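Local structure of cadherin-23 (5UZ8) at residues A[87-90]-A[96-99]; A[140-143]-A[148-151]; A[215-220]-A[297-302]; A[225-230]-A[290-295]. The protein probably mediates calcium-dependent adhesion through an elongated chain of cadherin repeats, and is linked to mechanotransduction in hearing. All coordinates share one frame; numbering follows the deposited sequence.

Interaction 1 (A[87-90]-A[96-99]); sequences RASD and RAAE. With CA (calcium ion), chain H.
Ala88 and Ala98 form an antiparallel hydrogen-bonded pair at the end of a beta hairpin, where strands 87-89 and 97-99 run 4.6 Å apart at 169°. Ala88 N donates to Ala98 O at 2.8 Å, and Ala98 N returns a bond to Ala88 O. Beyond Ser89 and Ala97, which pair without hydrogen bonds, Asp90 N reaches Arg96 O. Arg87, Ser89, Ala97 and Glu99 share one face of the sheet. Arg87 has CG anti to its own N (chi1 -177°) and an extended chain, which carries the guanidinium across to Ala97 on the partner strand. The Ala97 methyl sits under the centre of one guanidinium face, with CB 3.4 Å from its plane. At the guanidinium edge, Arg87 NH1 makes a salt bridge with Glu99 OE2 at 2.8 Å. The carboxylate is met on its anti side, and the two flat groups stand 76° apart. An alanine in place of Arg87 would probably leave the Glu99 carboxylate without its charge partner and uncover the Ala97 methyl. At the other end Asp90 divides its work. Asp90 OD1 accepts from Arg96 N at 2.9 Å, from above the carboxylate plane, and also takes a bond from Gly92 N. Asp90 OD2 binds calcium at 2.5 Å, together with Asn3, Asp36, Asp38 and Asn42. Water 1 links the Arg96 guanidinium to Asp90 OD1. A hairpin with a calcium-binding aspartate beside its turn is characteristic of the cadherin repeat, where this residue belongs to the XDX calcium motif.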
loop_
_atom_site.group_PDB
_atom_site.type_symbol
_atom_site.label_atom_id
_atom_site.label_comp_id
_atom_site.label_asym_id
_atom_site.label_seq_id
_atom_site.Cartn_x
_atom_site.Cartn_y
_atom_site.Cartn_z
ATOM N N ARG A 87 -30.247 -43.038 -6.893
ATOM C CA ARG A 87 -31.059 -44.164 -7.351
ATOM C C ARG A 87 -31.428 -44.992 -6.144
ATOM O O ARG A 87 -30.547 -45.388 -5.396
ATOM C CB ARG A 87 -30.282 -45.030 -8.346
ATOM C CG ARG A 87 -31.044 -46.198 -8.938
ATOM C CD ARG A 87 -30.191 -46.980 -9.930
ATOM N NE ARG A 87 -30.846 -48.204 -10.407
ATOM C CZ ARG A 87 -31.727 -48.270 -11.412
ATOM N NH1 ARG A 87 -32.109 -47.176 -12.077
ATOM N NH2 ARG A 87 -32.257 -49.446 -11.753
ATOM N N ALA A 88 -32.728 -45.260 -5.970
ATOM C CA ALA A 88 -33.239 -46.097 -4.903
ATOM C C ALA A 88 -33.846 -47.328 -5.590
ATOM O O ALA A 88 -34.790 -47.186 -6.353
ATOM C CB ALA A 88 -34.306 -45.344 -4.125
ATOM N N SER A 89 -33.264 -48.505 -5.371
ATOM C CA SER A 89 -33.668 -49.728 -6.073
ATOM C C SER A 89 -34.145 -50.740 -5.036
ATOM O O SER A 89 -33.537 -50.869 -3.981
ATOM C CB SER A 89 -32.487 -50.306 -6.854
ATOM O OG SER A 89 -32.888 -51.490 -7.551
ATOM N N ASP A 90 -35.239 -51.436 -5.305
ATOM C CA ASP A 90 -35.577 -52.565 -4.451
ATOM C C ASP A 90 -34.712 -53.710 -4.917
ATOM O O ASP A 90 -34.009 -53.590 -5.917
ATOM C CB ASP A 90 -37.074 -52.910 -4.425
ATOM C CG ASP A 90 -37.623 -53.427 -5.765
ATOM O OD1 ASP A 90 -36.897 -54.060 -6.572
ATOM O OD2 ASP A 90 -38.828 -53.199 -6.011
ATOM N N ARG A 96 -37.082 -52.980 -9.241
ATOM C CA ARG A 96 -37.703 -51.719 -9.584
ATOM C C ARG A 96 -36.952 -50.631 -8.849
ATOM O O ARG A 96 -36.511 -50.809 -7.705
ATOM C CB ARG A 96 -39.170 -51.700 -9.167
ATOM C CG ARG A 96 -40.052 -52.733 -9.857
ATOM C CD ARG A 96 -41.482 -52.625 -9.329
ATOM N NE ARG A 96 -42.455 -53.363 -10.122
ATOM C CZ ARG A 96 -42.653 -54.682 -10.068
ATOM N NH1 ARG A 96 -43.588 -55.246 -10.842
ATOM N NH2 ARG A 96 -41.930 -55.453 -9.253
ATOM N N ALA A 97 -36.811 -49.496 -9.509
ATOM C CA ALA A 97 -36.018 -48.423 -8.977
ATOM C C ALA A 97 -36.598 -47.086 -9.367
ATOM O O ALA A 97 -37.373 -46.982 -10.296
ATOM C CB ALA A 97 -34.583 -48.551 -9.461
ATOM N N ALA A 98 -36.225 -46.064 -8.611
ATOM C CA ALA A 98 -36.524 -44.700 -8.960
ATOM C C ALA A 98 -35.239 -43.899 -8.826
ATOM O O ALA A 98 -34.332 -44.304 -8.111
ATOM C CB ALA A 98 -37.566 -44.133 -8.022
ATOM N N GLU A 99 -35.202 -42.771 -9.531
ATOM C CA GLU A 99 -34.072 -41.876 -9.532
ATOM C C GLU A 99 -34.541 -40.452 -9.369
ATOM O O GLU A 99 -35.623 -40.098 -9.801
ATOM C CB GLU A 99 -33.311 -42.013 -10.836
ATOM C CG GLU A 99 -32.510 -43.300 -10.891
ATOM C CD GLU A 99 -31.681 -43.446 -12.143
ATOM O OE1 GLU A 99 -31.501 -42.451 -12.885
ATOM O OE2 GLU A 99 -31.190 -44.566 -12.362
HETATM CA CA CA H . -40.852 -53.092 -4.591
HETATM O O HOH W 1 -39.042 -55.570 -7.711
HETATM O O HOH W 2 -41.267 -54.968 -6.044
#

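Interaction 2 (A[140-143]-A[148-151]); sequences ATDA and FALI. With CA (calcium ion), chain I.
Asp142 and Phe148 meet through a calcium ion that both of them bind. The Asp142 side chain starts at CB, which packs on the backbone of the 3-10 turn, 3.8 Å from Ala149 CA. The same CB has the Ile151 CD1 methyl on it at 4.0 Å. With CG anti to the backbone N (chi1 -168°), the carboxylate is carried toward the Phe148 carbonyl. CG therefore stands close to the metal. The two oxygens then grip the ion together: Asp142 OD2 lies 2.4 Å from the calcium and Asp142 OD1 2.6 Å, a bidentate bond. Phe148 contributes its backbone oxygen, with Phe148 O 2.4 Å from the same ion. Its ring leads away from segment 140-143 and rests on Asp108 and Asn194. Asn110, Asn112, Asp144 and Asp193 complete the site. Asp142 opens the DXD motif of this cadherin repeat, with Asp144 as its second aspartate. Ala149 CB fits beside the backbone, 3.6 Å from Asp142 O. Further back, Ile151 brings its CD1 against the backbone of Ala140, 3.4 Å from Ala140 O. Both Ala140 and Ile151 also touch Ala191 of strand 184-193, so the patch bridges the two sheets of the repeat. The polar end of the contact is held by metal coordination instead of direct hydrogen bonding. Asp142 OD1 and Phe148 O come within 3.2 Å of each other, yet both are acceptors turned to one cation. Without calcium these oxygens would probably repel, so the closeness of the two segments is likely to depend on the ion.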
loop_
_atom_site.group_PDB
_atom_site.type_symbol
_atom_site.label_atom_id
_atom_site.label_comp_id
_atom_site.label_asym_id
_atom_site.label_seq_id
_atom_site.Cartn_x
_atom_site.Cartn_y
_atom_site.Cartn_z
ATOM N N ALA A 140 -5.440 -4.173 -4.305
ATOM C CA ALA A 140 -5.493 -5.563 -3.860
ATOM C C ALA A 140 -6.677 -6.277 -4.529
ATOM O O ALA A 140 -7.591 -5.621 -5.014
ATOM C CB ALA A 140 -5.644 -5.594 -2.364
ATOM N N THR A 141 -6.643 -7.611 -4.591
ATOM C CA THR A 141 -7.757 -8.375 -5.126
ATOM C C THR A 141 -8.174 -9.417 -4.122
ATOM O O THR A 141 -7.361 -9.842 -3.293
ATOM C CB THR A 141 -7.390 -9.079 -6.414
ATOM O OG1 THR A 141 -6.308 -9.983 -6.167
ATOM C CG2 THR A 141 -7.002 -8.068 -7.487
ATOM N N ASP A 142 -9.429 -9.827 -4.189
ATOM C CA ASP A 142 -9.962 -10.794 -3.225
ATOM C C ASP A 142 -10.776 -11.852 -3.990
ATOM O O ASP A 142 -11.731 -11.535 -4.690
ATOM C CB ASP A 142 -10.799 -10.090 -2.191
ATOM C CG ASP A 142 -11.152 -10.983 -0.997
ATOM O OD1 ASP A 142 -11.814 -12.030 -1.195
ATOM O OD2 ASP A 142 -10.890 -10.591 0.168
ATOM N N ALA A 143 -10.386 -13.107 -3.820
ATOM C CA ALA A 143 -10.976 -14.231 -4.553
ATOM C C ALA A 143 -12.355 -14.731 -4.085
ATOM O O ALA A 143 -12.952 -15.553 -4.769
ATOM C CB ALA A 143 -9.974 -15.390 -4.561
ATOM N N PHE A 148 -17.652 -10.555 1.122
ATOM C CA PHE A 148 -16.381 -11.146 1.452
ATOM C C PHE A 148 -15.240 -10.780 0.512
ATOM O O PHE A 148 -14.068 -11.022 0.841
ATOM C CB PHE A 148 -16.543 -12.676 1.497
ATOM C CG PHE A 148 -17.462 -13.178 2.565
ATOM C CD1 PHE A 148 -17.733 -12.444 3.730
ATOM C CD2 PHE A 148 -17.981 -14.459 2.461
ATOM C CE1 PHE A 148 -18.537 -12.963 4.724
ATOM C CE2 PHE A 148 -18.770 -14.990 3.460
ATOM C CZ PHE A 148 -19.069 -14.242 4.602
ATOM N N ALA A 149 -15.559 -10.211 -0.651
ATOM C CA ALA A 149 -14.534 -9.772 -1.623
ATOM C C ALA A 149 -14.516 -8.243 -1.842
ATOM O O ALA A 149 -13.766 -7.755 -2.712
ATOM C CB ALA A 149 -14.749 -10.490 -2.952
ATOM N N LEU A 150 -15.317 -7.504 -1.073
ATOM C CA LEU A 150 -15.265 -6.063 -1.092
ATOM C C LEU A 150 -14.123 -5.628 -0.199
ATOM O O LEU A 150 -13.968 -6.171 0.892
ATOM C CB LEU A 150 -16.560 -5.440 -0.607
ATOM C CG LEU A 150 -17.774 -5.715 -1.479
ATOM C CD1 LEU A 150 -18.980 -4.951 -0.947
ATOM C CD2 LEU A 150 -17.469 -5.293 -2.920
ATOM N N ILE A 151 -13.338 -4.669 -0.687
ATOM C CA ILE A 151 -12.089 -4.236 -0.076
ATOM C C ILE A 151 -12.167 -2.771 0.379
ATOM O O ILE A 151 -12.585 -1.919 -0.364
ATOM C CB ILE A 151 -10.928 -4.425 -1.057
ATOM C CG1 ILE A 151 -10.755 -5.920 -1.329
ATOM C CG2 ILE A 151 -9.621 -3.826 -0.512
ATOM C CD1 ILE A 151 -9.773 -6.216 -2.433
HETATM CA CA CA I . -12.107 -12.292 1.365
#

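Interaction 3 (A[215-220]-A[297-302]). With CA (calcium ion), chain F; CA (calcium ion), chain E; CA (calcium ion), chain G; GSH (glutathione), chain L.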
loop_
_atom_site.group_PDB
_atom_site.type_symbol
_atom_site.label_atom_id
_atom_site.label_comp_id
_atom_site.label_asym_id
_atom_site.label_seq_id
_atom_site.Cartn_x
_atom_site.Cartn_y
_atom_site.Cartn_z
ATOM N N ASP A 215 13.981 17.486 -4.209
ATOM C CA ASP A 215 14.303 18.857 -3.823
ATOM C C ASP A 215 13.838 19.870 -4.862
ATOM O O ASP A 215 13.951 19.632 -6.072
ATOM C CB ASP A 215 15.802 18.992 -3.645
ATOM C CG ASP A 215 16.202 20.215 -2.867
ATOM O OD1 ASP A 215 15.528 20.571 -1.860
ATOM O OD2 ASP A 215 17.235 20.812 -3.272
ATOM N N VAL A 216 13.340 20.985 -4.366
ATOM C CA VAL A 216 13.174 22.230 -5.106
ATOM C C VAL A 216 14.096 23.224 -4.417
ATOM O O VAL A 216 14.325 23.138 -3.190
ATOM C CB VAL A 216 11.705 22.706 -4.994
ATOM C CG1 VAL A 216 11.479 24.104 -5.536
ATOM C CG2 VAL A 216 10.837 21.692 -5.705
ATOM N N ASN A 217 14.673 24.129 -5.191
ATOM C CA ASN A 217 15.528 25.134 -4.579
ATOM C C ASN A 217 14.638 26.183 -3.907
ATOM O O ASN A 217 14.313 27.194 -4.524
ATOM C CB ASN A 217 16.429 25.818 -5.613
ATOM C CG ASN A 217 17.470 26.691 -4.952
ATOM O OD1 ASN A 217 17.972 26.347 -3.877
ATOM N ND2 ASN A 217 17.759 27.835 -5.542
ATOM N N ASP A 218 14.200 25.943 -2.670
ATOM C CA ASP A 218 13.310 26.890 -1.994
ATOM C C ASP A 218 13.934 27.520 -0.755
ATOM O O ASP A 218 13.248 28.202 -0.034
ATOM C CB ASP A 218 11.950 26.278 -1.670
ATOM C CG ASP A 218 12.024 24.957 -0.838
ATOM O OD1 ASP A 218 13.085 24.310 -0.673
ATOM O OD2 ASP A 218 10.928 24.541 -0.363
ATOM N N CYS A 219 15.224 27.313 -0.542
ATOM C CA CYS A 219 15.920 27.900 0.605
ATOM C C CYS A 219 17.077 28.790 0.122
ATOM O O CYS A 219 17.945 28.360 -0.632
ATOM C CB CYS A 219 16.397 26.822 1.545
ATOM S SG CYS A 219 14.994 25.805 2.067
ATOM N N ARG A 220 17.058 30.048 0.559
ATOM C CA ARG A 220 18.107 30.969 0.208
ATOM C C ARG A 220 19.279 30.781 1.167
ATOM O O ARG A 220 19.102 30.387 2.313
ATOM C CB ARG A 220 17.610 32.429 0.194
ATOM C CG ARG A 220 17.473 33.030 1.573
ATOM C CD ARG A 220 16.803 34.371 1.556
ATOM N NE ARG A 220 17.586 35.378 0.859
ATOM C CZ ARG A 220 17.252 36.661 0.809
ATOM N NH1 ARG A 220 16.194 37.110 1.475
ATOM N NH2 ARG A 220 17.996 37.522 0.109
ATOM N N ALA A 297 26.443 35.272 -0.768
ATOM C CA ALA A 297 26.536 33.833 -1.016
ATOM C C ALA A 297 25.406 33.497 -1.969
ATOM O O ALA A 297 24.284 33.894 -1.720
ATOM C CB ALA A 297 26.381 33.035 0.275
ATOM N N THR A 298 25.719 32.834 -3.076
ATOM C CA THR A 298 24.718 32.499 -4.092
ATOM C C THR A 298 24.729 30.983 -4.284
ATOM O O THR A 298 25.804 30.385 -4.435
ATOM C CB THR A 298 25.067 33.201 -5.421
ATOM O OG1 THR A 298 25.141 34.617 -5.208
ATOM C CG2 THR A 298 24.070 32.921 -6.499
ATOM N N ASP A 299 23.544 30.366 -4.315
ATOM C CA ASP A 299 23.473 28.938 -4.519
ATOM C C ASP A 299 23.516 28.592 -6.012
ATOM O O ASP A 299 23.603 29.490 -6.886
ATOM C CB ASP A 299 22.294 28.299 -3.764
ATOM C CG ASP A 299 20.918 28.683 -4.308
ATOM O OD1 ASP A 299 20.765 29.030 -5.502
ATOM O OD2 ASP A 299 19.959 28.589 -3.506
ATOM N N GLY A 300 23.505 27.290 -6.294
ATOM C CA GLY A 300 23.555 26.782 -7.655
ATOM C C GLY A 300 22.227 26.423 -8.265
ATOM O O GLY A 300 22.183 25.679 -9.266
ATOM N N GLY A 301 21.144 26.952 -7.705
ATOM C CA GLY A 301 19.813 26.731 -8.254
ATOM C C GLY A 301 19.602 27.500 -9.535
ATOM O O GLY A 301 20.425 28.319 -9.905
ATOM N N GLU A 302 18.480 27.221 -10.180
ATOM C CA GLU A 302 18.074 27.855 -11.430
ATOM C C GLU A 302 16.655 28.425 -11.277
ATOM O O GLU A 302 15.702 27.662 -11.243
ATOM C CB GLU A 302 18.107 26.828 -12.569
ATOM C CG GLU A 302 19.531 26.435 -12.921
ATOM C CD GLU A 302 19.626 25.460 -14.083
ATOM O OE1 GLU A 302 20.507 25.670 -14.947
ATOM O OE2 GLU A 302 18.823 24.503 -14.140
HETATM CA CA CA F . 14.426 22.386 -0.926
HETATM CA CA CA E . 19.212 26.953 -1.999
HETATM CA CA CA G . 11.361 23.037 1.459
HETATM N N1 GSH L . 7.102 27.193 5.024
HETATM C CA1 GSH L . 7.570 26.971 3.663
HETATM C C1 GSH L . 6.907 25.730 3.115
HETATM O O11 GSH L . 6.163 25.078 3.886
HETATM O O12 GSH L . 7.161 25.397 1.931
HETATM C CB1 GSH L . 9.103 26.818 3.613
HETATM C CG1 GSH L . 9.589 25.586 4.375
HETATM C CD1 GSH L . 11.039 25.294 4.064
HETATM O OE1 GSH L . 11.384 24.855 2.970
HETATM N N2 GSH L . 11.891 25.498 5.062
HETATM C CA2 GSH L . 13.280 25.090 5.011
HETATM C C2 GSH L . 13.626 24.185 6.158
HETATM O O2 GSH L . 14.774 24.165 6.569
HETATM C CB2 GSH L . 14.168 26.334 4.993
HETATM S SG2 GSH L . 13.833 27.257 3.484
HETATM N N3 GSH L . 12.650 23.391 6.618
HETATM C CA3 GSH L . 12.849 22.405 7.664
HETATM C C3 GSH L . 12.030 22.697 8.905
HETATM O O31 GSH L . 12.220 21.950 9.892
HETATM O O32 GSH L . 11.179 23.624 8.898
HETATM O O HOH W 3 8.918 23.225 1.563
#
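Asn217 belongs to the cadherin DXNDN linker motif, which reads DVNDC here, and its amide faces Asp299, just past strand 290-298. Asn217 OD1 binds a calcium ion at 2.3 Å, and Asp299 OD2 and Cys219 O bind the same ion. Asp249, Asp251 and Asn255 complete that site. The amide nitrogen is used as well: Asn217 ND2 donates to Asp299 OD2 at 3.1 Å. This donor lies on the syn side of the carboxylate, 30° out of its plane, and the two flat groups are turned 62° apart. A second, weak bond runs from Asn217 ND2 to Asp299 OD1. Asp299 OD1 also accepts from Gly301 N at 3.1 Å, which makes an Asx turn, while the strongest polar partner of the Asp299 side chain is Leu305, outside the two segments. Gly301 packs against the amide, with Gly301 CA 3.6 Å from Asn217 ND2, and a beta carbon on Gly301 would run into Asn217 ND2. As in other cadherins, the linker joins two successive repeats through calcium. Asp215 OD1, Val216 O and Asp218 OD1 hold a second ion, which Glu127, Glu180 and Asp251 share. Asp218 spans two ions, since Asp218 OD2 binds a third calcium at 2.4 Å. Glutathione OE1 coordinates this third ion too, and water 3 joins it while donating to glutathione O12.

Interaction 4 (A[225-230]-A[290-295])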
loop_
_atom_site.group_PDB
_atom_site.type_symbol
_atom_site.label_atom_id
_atom_site.label_comp_id
_atom_site.label_asym_id
_atom_site.label_seq_id
_atom_site.Cartn_x
_atom_site.Cartn_y
_atom_site.Cartn_z
ATOM N N LYS A 225 24.671 36.043 11.122
ATOM C CA LYS A 225 24.267 37.350 11.609
ATOM C C LYS A 225 24.439 38.393 10.510
ATOM O O LYS A 225 25.112 38.129 9.529
ATOM C CB LYS A 225 25.091 37.700 12.862
ATOM C CG LYS A 225 26.590 37.742 12.638
ATOM C CD LYS A 225 27.349 37.947 13.935
ATOM C CE LYS A 225 28.838 37.882 13.679
ATOM N NZ LYS A 225 29.628 38.293 14.860
ATOM N N PRO A 226 23.814 39.566 10.670
ATOM C CA PRO A 226 23.831 40.568 9.628
ATOM C C PRO A 226 25.083 41.451 9.560
ATOM O O PRO A 226 25.222 42.215 8.594
ATOM C CB PRO A 226 22.586 41.412 9.942
ATOM C CG PRO A 226 22.465 41.341 11.438
ATOM C CD PRO A 226 22.892 39.934 11.769
ATOM N N GLN A 227 25.970 41.378 10.556
ATOM C CA GLN A 227 27.135 42.282 10.621
ATOM C C GLN A 227 28.310 41.553 11.266
ATOM O O GLN A 227 28.213 41.067 12.396
ATOM C CB GLN A 227 26.793 43.566 11.383
ATOM C CG GLN A 227 27.907 44.619 11.458
ATOM C CD GLN A 227 28.193 45.303 10.121
ATOM O OE1 GLN A 227 27.376 46.097 9.625
ATOM N NE2 GLN A 227 29.354 45.023 9.545
ATOM N N PHE A 228 29.387 41.406 10.501
ATOM C CA PHE A 228 30.638 40.898 11.023
ATOM C C PHE A 228 31.587 42.079 11.034
ATOM O O PHE A 228 31.420 43.016 10.248
ATOM C CB PHE A 228 31.214 39.825 10.130
ATOM C CG PHE A 228 30.412 38.560 10.122
ATOM C CD1 PHE A 228 29.232 38.483 9.404
ATOM C CD2 PHE A 228 30.829 37.456 10.845
ATOM C CE1 PHE A 228 28.491 37.313 9.391
ATOM C CE2 PHE A 228 30.069 36.287 10.856
ATOM C CZ PHE A 228 28.907 36.218 10.127
ATOM N N SER A 229 32.582 42.017 11.911
ATOM C CA SER A 229 33.585 43.085 12.022
ATOM C C SER A 229 34.956 42.470 12.218
ATOM O O SER A 229 35.104 41.499 12.963
ATOM C CB SER A 229 33.271 44.014 13.192
ATOM O OG SER A 229 33.198 43.284 14.401
ATOM N N THR A 230 35.961 43.032 11.540
ATOM C CA THR A 230 37.328 42.566 11.703
ATOM C C THR A 230 38.312 43.711 11.487
ATOM O O THR A 230 37.918 44.822 11.102
ATOM C CB THR A 230 37.653 41.403 10.730
ATOM O OG1 THR A 230 38.946 40.866 11.068
ATOM C CG2 THR A 230 37.658 41.887 9.298
ATOM N N ARG A 290 38.387 52.600 6.154
ATOM C CA ARG A 290 37.309 51.823 6.782
ATOM C C ARG A 290 36.355 51.371 5.684
ATOM O O ARG A 290 35.992 52.156 4.810
ATOM C CB ARG A 290 36.502 52.643 7.764
ATOM C CG ARG A 290 37.308 53.265 8.903
ATOM C CD ARG A 290 36.450 53.496 10.172
ATOM N NE ARG A 290 35.010 53.295 9.940
ATOM C CZ ARG A 290 34.186 52.522 10.668
ATOM N NH1 ARG A 290 34.601 51.875 11.774
ATOM N NH2 ARG A 290 32.903 52.427 10.310
ATOM N N PHE A 291 35.955 50.116 5.740
ATOM C CA PHE A 291 35.151 49.535 4.691
ATOM C C PHE A 291 33.940 48.875 5.342
ATOM O O PHE A 291 34.090 48.267 6.415
ATOM C CB PHE A 291 35.949 48.479 3.963
ATOM C CG PHE A 291 37.227 48.982 3.375
ATOM C CD1 PHE A 291 38.399 48.981 4.126
ATOM C CD2 PHE A 291 37.258 49.496 2.092
ATOM C CE1 PHE A 291 39.580 49.452 3.597
ATOM C CE2 PHE A 291 38.452 49.942 1.549
ATOM C CZ PHE A 291 39.606 49.940 2.310
ATOM N N ASN A 292 32.766 49.041 4.727
ATOM C CA ASN A 292 31.630 48.161 5.058
ATOM C C ASN A 292 31.246 47.449 3.771
ATOM O O ASN A 292 30.597 47.982 2.895
ATOM C CB ASN A 292 30.450 48.859 5.739
ATOM C CG ASN A 292 29.632 47.898 6.630
ATOM O OD1 ASN A 292 29.990 46.745 6.814
ATOM N ND2 ASN A 292 28.543 48.390 7.179
ATOM N N LEU A 293 31.749 46.228 3.675
ATOM C CA LEU A 293 31.622 45.392 2.482
ATOM C C LEU A 293 30.331 44.612 2.564
ATOM O O LEU A 293 29.812 44.356 3.683
ATOM C CB LEU A 293 32.767 44.403 2.397
ATOM C CG LEU A 293 34.173 45.004 2.449
ATOM C CD1 LEU A 293 35.271 43.933 2.473
ATOM C CD2 LEU A 293 34.344 45.929 1.279
ATOM N N THR A 294 29.790 44.275 1.403
ATOM C CA THR A 294 28.655 43.380 1.338
ATOM C C THR A 294 29.142 42.051 0.809
ATOM O O THR A 294 29.740 42.005 -0.278
ATOM C CB THR A 294 27.572 43.939 0.410
ATOM O OG1 THR A 294 27.075 45.146 0.974
ATOM C CG2 THR A 294 26.430 42.964 0.324
ATOM N N VAL A 295 28.953 40.995 1.593
ATOM C CA VAL A 295 29.394 39.642 1.214
ATOM C C VAL A 295 28.140 38.918 0.752
ATOM O O VAL A 295 27.117 38.947 1.446
ATOM C CB VAL A 295 30.025 38.901 2.398
ATOM C CG1 VAL A 295 30.540 37.527 1.994
ATOM C CG2 VAL A 295 31.174 39.714 2.979
#
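Gln227 has CG anti to its backbone N, then bends at chi2 (70°), and this turn lifts its amide toward Asn292. Asn292 holds CG anti to its N, and its amide meets Gln227 from the opposite direction. One bond joins them: Gln227 NE2 donates to Asn292 OD1 at 3.3 Å. It is nearly straight, 171° at the hydrogen, and the acceptor lies in the amide plane of Gln227. The bond is long, and Asn292 has two conformers, so it describes one of them. The amide planes are 33° apart, with Gln227 OE1 3.6 Å from Asn292 ND2. Gln227 NE2 also donates to Phe228 O at 3.0 Å. The bond to Phe228 O orients the Gln227 amide, and the longer one to Asn292 probably adds to this in the conformer described. A leucine in place of Gln227 would probably leave Asn292 OD1 without this donor and free its amide to turn. The contact lies at the surface and involves these two side chains. Strands 227-233 and 290-298 are not neighbours in the sheet, because strand 306-316 runs between them. Strand 227-233 pairs with it through backbone bonds such as Phe228 to Met310. The Gln227 side chain rests on Met310 and Leu312, and the amide pair therefore reaches across one face of that central strand in the third repeat of the fragment.

In the fold
Interactions 1, 2 and 3 follow one another along an elongated chain. Interactions 1 and 2 have centres 45 Å apart, and the centres of interactions 2 and 3 are 47 Å apart, so calcium-bound contacts recur at a nearly even spacing. Interactions 1 and 3, with centres 92 Å apart, are on opposite sides of the chain's centre. Each of these three uses an aspartate on calcium; interaction 3 alone also carries glutathione. Interaction 4 binds no metal. It is nested in the loop that interaction 3 closes, and both use strand 290-298. Their centres are 23 Å apart, which sets the amide pair along the strand from the calcium end of that repeat.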